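PDB 5O9X: phosphoacetylglucosamine mutase from Aspergillus lentulus, which catalyses the interconversion of N-acetylglucosamine 6-phosphate and N-acetylglucosamine 1-phosphate, a step on the way to UDP-N-acetylglucosamine. Local coordinates for residues A[8-13]-A[150-155]; A[210-215]-A[279-284]. The protein carries 1 engineered substitution. One frame throughout, in Å; residues are numbered along the deposited sequence.

From the N terminus, helix 4-14 opens the chain and meets the end of helix 138-151 at interaction 1, which closes a loop of 136 residues holding most of the first alpha/beta domain. The chain then turns into strand 155-161, one of the two outermost strands of that domain's sheet. Interaction 2 opens later, joining strand 212-215 to strand 279-283 inside the sheet of the second domain and closing a loop of 63 residues. The two loops follow one another without nesting or crossing. Interactions 1 and 2 lie on opposite sides of the chain's centre, the nearest atoms of the two contacts about 27 Å apart; interaction 2 runs toward the sugar bisphosphate pocket.

Interaction 1 (A[8-13]-A[150-155]); sequences KAISDA and TATEAE
Ala9 and Ala151 meet methyl to methyl, CB to CB at 4.0 Å, where helix 4-14 lies against the last turn of helix 138-151. The contact across the two segments is apolar. Ala151 CB is its centre: it also packs on the backbone of the first helix, 3.7 Å from Ala9 O, and meets Ala13 CB, one turn further on, at 4.3 Å. With side chains no larger than a methyl group at this point, the backbones come close, Ala9 CA and Ala151 CA lying 5.0 Å apart. Ile10 closes on the same methyl from its own side, its CG1 4.3 Å from Ala151 CB.

A second apolar pair extends this patch. Ile10 has CG1 anti to its carbonyl carbon (chi1 -66°), and an extended chi2 of 168° carries CD1 on toward the other segment, to 3.8 Å from Thr152 CG2; the two side chains cross obliquely. Leu48 of helix 40-56 and Tyr111 of helix 107-118 touch both Ile10 and Thr152, placing this pair among four helical elements.

Polar groups are served elsewhere. Thr152 OG1 hydrogen-bonds to Thr51 OG1 of helix 40-56, while its methyl faces Ile10. Ile10 O accepts a hydrogen bond from Tyr44 OH.

Backbone bonds shape the end of the second helix. Glu153, with phi at 67°, terminates it in a Schellman motif, its N bonding to Thr150 O at 3.0 Å, before the chain enters strand 155-161.

The chemistry implies a join made by close fit and dispersion rather than by directional bonds: small methyl groups set the separation of the N-terminal helix from the helix end, and threonine's two branches divide apolar packing from polar bonding.

Interaction 2 (A[210-215]-A[279-284]); sequences GSLTVD and RCASLD
Arg279 reaches back beside Gly210 and Ser211, where its NH2 donates to Gly210 O at 3.1 Å. The donor stands above that carbonyl's plane, 50° out of it, and the bond is bent, 142° at the hydrogen. Ser211 O lies over one face of the guanidinium, offset toward its rim, and Leu212 CD1 packs on Arg279 CG at 4.0 Å, the two side chains crossing at about a right angle. Further along, Val214, on the same face of the sheet as Leu212, touches Leu283 CG with its CG1 at 3.9 Å.

On the other face, Thr213 CB lies beside Cys280 SG. Ser282 OG donates to Asp215 OD2 at 2.6 Å, approaching that oxygen on its anti side and somewhat out of the carboxylate plane.

These side chains are set in register by parallel backbone bonding: Thr213 N to Arg279 O, Ala281 N to Thr213 O, Asp215 N to Ala281 O at 2.9 Å, and Leu283 N to Asp215 O. Near Ser211 and Arg279, one water joins Ser211 OG, Thr213 OG1 and Arg279 O, and another links Ser211 O to Arg279 N.

Outer residues fix the polar ends. Glu436 of helix 428-442 forms a salt bridge with Arg279 NH2, Tyr293 OH bonds to Ser282 OG, and Gly258 N and Asn244 ND2 bond to the Asp215 carboxylate.

The arrangement is that of neighbouring parallel strands in the mixed beta-sheet of the second alpha/beta domain of the phosphohexomutase fold; strand 279-283 leads straight to Asp284, a residue of the glucose 1,6-bisphosphate pocket.

Interaction 1 (A[8-13]-A[150-155])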
ATOM      1  N   LYS A   8      10.767  -4.270 -35.280  1.00 46.67           N
ATOM      2  CA  LYS A   8       9.875  -3.617 -36.237  1.00 48.08           C
ATOM      3  C   LYS A   8       8.466  -3.403 -35.644  1.00 45.38           C
ATOM      4  O   LYS A   8       7.927  -2.305 -35.729  1.00 45.64           O
ATOM      5  CB  LYS A   8       9.786  -4.421 -37.558  1.00 49.86           C
ATOM      6  CG  LYS A   8       8.826  -3.870 -38.616  1.00 53.53           C
ATOM      7  CD  LYS A   8       9.391  -2.644 -39.341  1.00 61.93           C
ATOM      8  CE  LYS A   8       8.837  -2.500 -40.750  1.00 60.26           C
ATOM      9  NZ  LYS A   8       7.358  -2.664 -40.805  1.00 61.36           N
ATOM     10  N   ALA A   9       7.880  -4.456 -35.069  1.00 43.04           N
ATOM     11  CA  ALA A   9       6.577  -4.334 -34.427  1.00 44.50           C
ATOM     12  C   ALA A   9       6.630  -3.286 -33.287  1.00 40.02           C
ATOM     13  O   ALA A   9       5.675  -2.527 -33.154  1.00 41.43           O
ATOM     14  CB  ALA A   9       6.052  -5.687 -33.953  1.00 44.65           C
ATOM     15  N   ILE A  10       7.760  -3.188 -32.556  1.00 39.03           N
ATOM     16  CA  ILE A  10       7.931  -2.144 -31.489  1.00 39.46           C
ATOM     17  C   ILE A  10       7.783  -0.708 -32.034  1.00 47.13           C
ATOM     18  O   ILE A  10       6.974   0.075 -31.513  1.00 43.83           O
ATOM     19  CB  ILE A  10       9.163  -2.390 -30.596  1.00 41.76           C
ATOM     20  CG1 ILE A  10       8.959  -3.660 -29.778  1.00 38.90           C
ATOM     21  CG2 ILE A  10       9.485  -1.207 -29.672  1.00 39.94           C
ATOM     22  CD1 ILE A  10      10.209  -4.167 -29.087  1.00 41.62           C
ATOM     23  N   SER A  11       8.477  -0.391 -33.136  1.00 44.42           N
ATOM     24  CA  SER A  11       8.433   0.948 -33.710  1.00 47.34           C
ATOM     25  C   SER A  11       7.118   1.212 -34.438  1.00 46.90           C
ATOM     26  O   SER A  11       6.579   2.326 -34.397  1.00 52.54           O
ATOM     27  CB  SER A  11       9.641   1.165 -34.636  1.00 58.90           C
ATOM     28  OG  SER A  11       9.675   0.130 -35.608  1.00 60.33           O
ATOM     29  N   ASP A  12       6.596   0.185 -35.102  1.00 41.91           N
ATOM     30  CA  ASP A  12       5.284   0.262 -35.723  1.00 45.42           C
ATOM     31  C   ASP A  12       4.137   0.594 -34.723  1.00 53.15           C
ATOM     32  O   ASP A  12       3.297   1.446 -34.992  1.00 46.51           O
ATOM     33  CB  ASP A  12       4.993  -1.057 -36.430  1.00 52.35           C
ATOM     34  CG  ASP A  12       5.571  -1.109 -37.859  1.00 56.26           C
ATOM     35  OD1 ASP A  12       6.723  -0.649 -38.100  1.00 52.29           O
ATOM     36  OD2 ASP A  12       4.844  -1.633 -38.723  1.00 53.54           O
ATOM     37  N   ALA A  13       4.129  -0.084 -33.573  1.00 47.46           N
ATOM     38  CA  ALA A  13       3.064   0.097 -32.585  1.00 44.27           C
ATOM     39  C   ALA A  13       3.204   1.474 -31.898  1.00 43.67           C
ATOM     40  O   ALA A  13       2.212   2.188 -31.746  1.00 47.19           O
ATOM     41  CB  ALA A  13       3.068  -1.066 -31.582  1.00 37.97           C
ATOM     42  N   THR A 150       1.845  -7.281 -27.377  1.00 31.49           N
ATOM     43  CA  THR A 150       1.633  -8.008 -28.614  1.00 34.52           C
ATOM     44  C   THR A 150       2.877  -7.787 -29.490  1.00 36.38           C
ATOM     45  O   THR A 150       3.377  -8.733 -30.104  1.00 34.66           O
ATOM     46  CB  THR A 150       0.386  -7.539 -29.354  1.00 37.12           C
ATOM     47  OG1 THR A 150       0.497  -6.134 -29.562  1.00 58.41           O
ATOM     48  CG2 THR A 150      -0.813  -7.768 -28.567  1.00 29.19           C
ATOM     49  N   ALA A 151       3.397  -6.559 -29.485  1.00 33.51           N
ATOM     50  CA  ALA A 151       4.586  -6.226 -30.273  1.00 37.02           C
ATOM     51  C   ALA A 151       5.792  -7.054 -29.826  1.00 38.82           C
ATOM     52  O   ALA A 151       6.514  -7.597 -30.651  1.00 39.73           O
ATOM     53  CB  ALA A 151       4.867  -4.731 -30.248  1.00 27.63           C
ATOM     54  N   THR A 152       5.965  -7.221 -28.524  1.00 35.15           N
ATOM     55  CA  THR A 152       7.127  -7.884 -28.025  1.00 33.43           C
ATOM     56  C   THR A 152       6.832  -9.363 -27.952  1.00 31.29           C
ATOM     57  O   THR A 152       7.697 -10.105 -27.556  1.00 35.39           O
ATOM     58  CB  THR A 152       7.535  -7.383 -26.600  1.00 35.61           C
ATOM     59  OG1 THR A 152       6.447  -7.594 -25.689  1.00 31.03           O
ATOM     60  CG2 THR A 152       7.867  -5.936 -26.606  1.00 32.28           C
ATOM     61  N   GLU A 153       5.626  -9.783 -28.334  1.00 32.61           N
ATOM     62  CA  GLU A 153       5.231 -11.216 -28.385  1.00 37.44           C
ATOM     63  C   GLU A 153       5.161 -11.870 -26.985  1.00 36.96           C
ATOM     64  O   GLU A 153       5.387 -13.085 -26.808  1.00 32.85           O
ATOM     65  CB  GLU A 153       6.147 -12.042 -29.349  1.00 38.08           C
ATOM     66  CG  GLU A 153       6.123 -11.548 -30.787  1.00 41.56           C
ATOM     67  CD  GLU A 153       7.189 -12.209 -31.684  1.00 48.61           C
ATOM     68  OE1 GLU A 153       7.874 -13.158 -31.254  1.00 47.10           O
ATOM     69  OE2 GLU A 153       7.386 -11.729 -32.824  1.00 46.20           O
ATOM     70  N   ALA A 154       4.856 -11.070 -25.966  1.00 31.15           N
ATOM     71  CA  ALA A 154       4.658 -11.660 -24.661  1.00 27.83           C
ATOM     72  C   ALA A 154       3.321 -12.449 -24.736  1.00 25.82           C
ATOM     73  O   ALA A 154       2.411 -12.066 -25.500  1.00 31.45           O
ATOM     74  CB  ALA A 154       4.581 -10.536 -23.585  1.00 23.70           C
ATOM     75  N   GLU A 155       3.211 -13.535 -23.963  1.00 27.18           N
ATOM     76  CA  GLU A 155       1.936 -14.129 -23.567  1.00 26.74           C
ATOM     77  C   GLU A 155       1.342 -13.193 -22.491  1.00 29.13           C
ATOM     78  O   GLU A 155       2.080 -12.783 -21.559  1.00 30.78           O
ATOM     79  CB  GLU A 155       2.204 -15.460 -22.890  1.00 29.88           C
ATOM     80  CG  GLU A 155       1.005 -16.298 -22.511  1.00 34.35           C
ATOM     81  CD  GLU A 155       1.436 -17.645 -21.923  1.00 39.35           C
ATOM     82  OE1 GLU A 155       2.628 -18.053 -22.045  1.00 38.28           O
ATOM     83  OE2 GLU A 155       0.562 -18.317 -21.335  1.00 43.84           O
TER

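Interaction 2 (A[210-215]-A[279-284])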
ATOM      1  N   GLY A 210     -20.939  -6.045  17.103  1.00 22.06           N
ATOM      2  CA  GLY A 210     -21.392  -4.804  16.496  1.00 24.72           C
ATOM      3  C   GLY A 210     -21.046  -4.831  14.984  1.00 22.05           C
ATOM      4  O   GLY A 210     -20.172  -5.573  14.539  1.00 23.81           O
ATOM      5  N   SER A 211     -21.676  -3.954  14.238  1.00 21.46           N
ATOM      6  CA  SER A 211     -21.488  -3.891  12.792  1.00 19.00           C
ATOM      7  C   SER A 211     -20.141  -3.207  12.495  1.00 19.37           C
ATOM      8  O   SER A 211     -19.570  -2.480  13.362  1.00 17.22           O
ATOM      9  CB  SER A 211     -22.617  -3.059  12.198  1.00 19.61           C
ATOM     10  OG  SER A 211     -22.668  -1.778  12.811  1.00 22.09           O
ATOM     11  N   LEU A 212     -19.716  -3.371  11.234  1.00 18.91           N
ATOM     12  CA  LEU A 212     -18.603  -2.642  10.671  1.00 15.61           C
ATOM     13  C   LEU A 212     -19.139  -1.900   9.414  1.00 16.72           C
ATOM     14  O   LEU A 212     -19.660  -2.550   8.517  1.00 19.59           O
ATOM     15  CB  LEU A 212     -17.444  -3.656  10.350  1.00 15.11           C
ATOM     16  CG  LEU A 212     -16.282  -2.971   9.511  1.00 15.79           C
ATOM     17  CD1 LEU A 212     -15.519  -1.928  10.347  1.00 16.44           C
ATOM     18  CD2 LEU A 212     -15.293  -4.017   9.073  1.00 15.43           C
ATOM     19  N   THR A 213     -19.030  -0.581   9.363  1.00 15.43           N
ATOM     20  CA  THR A 213     -19.486   0.213   8.191  1.00 17.61           C
ATOM     21  C   THR A 213     -18.236   0.645   7.366  1.00 16.24           C
ATOM     22  O   THR A 213     -17.418   1.470   7.848  1.00 16.27           O
ATOM     23  CB  THR A 213     -20.350   1.450   8.642  1.00 19.08           C
ATOM     24  OG1 THR A 213     -21.400   0.960   9.498  1.00 19.11           O
ATOM     25  CG2 THR A 213     -21.003   2.252   7.418  1.00 17.94           C
ATOM     26  N   VAL A 214     -18.134   0.138   6.144  1.00 16.24           N
ATOM     27  CA  VAL A 214     -16.899   0.259   5.358  1.00 13.98           C
ATOM     28  C   VAL A 214     -17.193   1.171   4.165  1.00 15.61           C
ATOM     29  O   VAL A 214     -18.029   0.879   3.239  1.00 16.17           O
ATOM     30  CB  VAL A 214     -16.385  -1.121   4.792  1.00 16.30           C
ATOM     31  CG1 VAL A 214     -15.074  -0.905   4.035  1.00 16.49           C
ATOM     32  CG2 VAL A 214     -16.150  -2.127   5.903  1.00 14.63           C
ATOM     33  N   ASP A 215     -16.571   2.334   4.223  1.00 14.73           N
ATOM     34  CA  ASP A 215     -16.548   3.309   3.098  1.00 12.84           C
ATOM     35  C   ASP A 215     -15.589   2.794   2.072  1.00 14.60           C
ATOM     36  O   ASP A 215     -14.376   2.692   2.328  1.00 13.48           O
ATOM     37  CB  ASP A 215     -16.120   4.666   3.673  1.00 13.36           C
ATOM     38  CG  ASP A 215     -15.496   5.610   2.660  1.00 14.28           C
ATOM     39  OD1 ASP A 215     -15.873   5.548   1.462  1.00 14.28           O
ATOM     40  OD2 ASP A 215     -14.628   6.452   3.117  1.00 15.02           O
ATOM     41  N   ARG A 279     -18.622   1.152  14.658  1.00 17.10           N
ATOM     42  CA  ARG A 279     -17.207   0.957  14.242  1.00 16.19           C
ATOM     43  C   ARG A 279     -17.176   1.145  12.711  1.00 16.16           C
ATOM     44  O   ARG A 279     -17.959   0.472  12.016  1.00 17.21           O
ATOM     45  CB  ARG A 279     -16.787  -0.465  14.571  1.00 15.11           C
ATOM     46  CG  ARG A 279     -15.313  -0.851  14.243  1.00 16.43           C
ATOM     47  CD  ARG A 279     -14.971  -2.149  14.927  1.00 17.88           C
ATOM     48  NE  ARG A 279     -15.618  -3.383  14.336  1.00 17.39           N
ATOM     49  CZ  ARG A 279     -16.701  -4.026  14.829  1.00 17.61           C
ATOM     50  NH1 ARG A 279     -17.359  -3.536  15.880  1.00 17.48           N
ATOM     51  NH2 ARG A 279     -17.159  -5.117  14.221  1.00 15.53           N
ATOM     52  N   CYS A 280     -16.305   2.048  12.210  1.00 17.12           N
ATOM     53  CA  CYS A 280     -16.209   2.299  10.756  1.00 15.73           C
ATOM     54  C   CYS A 280     -14.786   2.085  10.246  1.00 15.91           C
ATOM     55  O   CYS A 280     -13.816   2.169  11.011  1.00 15.52           O
ATOM     56  CB  CYS A 280     -16.575   3.753  10.480  1.00 15.62           C
ATOM     57  SG  CYS A 280     -18.291   4.161  10.999  1.00 19.11           S
ATOM     58  N   ALA A 281     -14.665   1.954   8.928  1.00 15.13           N
ATOM     59  CA  ALA A 281     -13.339   1.963   8.282  1.00 13.61           C
ATOM     60  C   ALA A 281     -13.478   2.523   6.885  1.00 13.81           C
ATOM     61  O   ALA A 281     -14.587   2.574   6.322  1.00 15.40           O
ATOM     62  CB  ALA A 281     -12.774   0.559   8.248  1.00 12.29           C
ATOM     63  N   SER A 282     -12.377   3.019   6.333  1.00 13.98           N
ATOM     64  CA  SER A 282     -12.413   3.497   4.945  1.00 13.97           C
ATOM     65  C   SER A 282     -11.293   2.826   4.179  1.00 15.11           C
ATOM     66  O   SER A 282     -10.172   2.784   4.660  1.00 13.88           O
ATOM     67  CB  SER A 282     -12.137   4.990   4.958  1.00 14.01           C
ATOM     68  OG  SER A 282     -13.340   5.723   5.243  1.00 17.91           O
ATOM     69  N   LEU A 283     -11.610   2.284   2.992  1.00 13.88           N
ATOM     70  CA  LEU A 283     -10.606   1.810   2.058  1.00 15.14           C
ATOM     71  C   LEU A 283     -10.285   2.973   1.122  1.00 15.64           C
ATOM     72  O   LEU A 283     -10.936   3.982   1.163  1.00 13.96           O
ATOM     73  CB  LEU A 283     -11.253   0.720   1.139  1.00 16.32           C
ATOM     74  CG  LEU A 283     -11.800  -0.504   1.888  1.00 19.36           C
ATOM     75  CD1 LEU A 283     -12.388  -1.514   0.901  1.00 17.84           C
ATOM     76  CD2 LEU A 283     -10.684  -1.134   2.755  1.00 19.59           C
ATOM     77  N   ASP A 284      -9.292   2.815   0.258  1.00 15.03           N
ATOM     78  CA  ASP A 284      -9.135   3.827  -0.807  1.00 15.96           C
ATOM     79  C   ASP A 284      -9.558   3.236  -2.151  1.00 16.23           C
ATOM     80  O   ASP A 284     -10.099   2.123  -2.185  1.00 16.55           O
ATOM     81  CB  ASP A 284      -7.728   4.508  -0.792  1.00 16.42           C
ATOM     82  CG  ASP A 284      -6.643   3.576  -1.200  1.00 19.82           C
ATOM     83  OD1 ASP A 284      -6.905   2.324  -1.233  1.00 19.90           O
ATOM     84  OD2 ASP A 284      -5.512   4.073  -1.496  1.00 21.56           O
TER
HETATM   85  O   HOH W   1     -20.836   0.263  12.019  1.00 16.98           O
HETATM   86  O   HOH W   2     -20.116  -1.092  15.614  1.00 19.07           O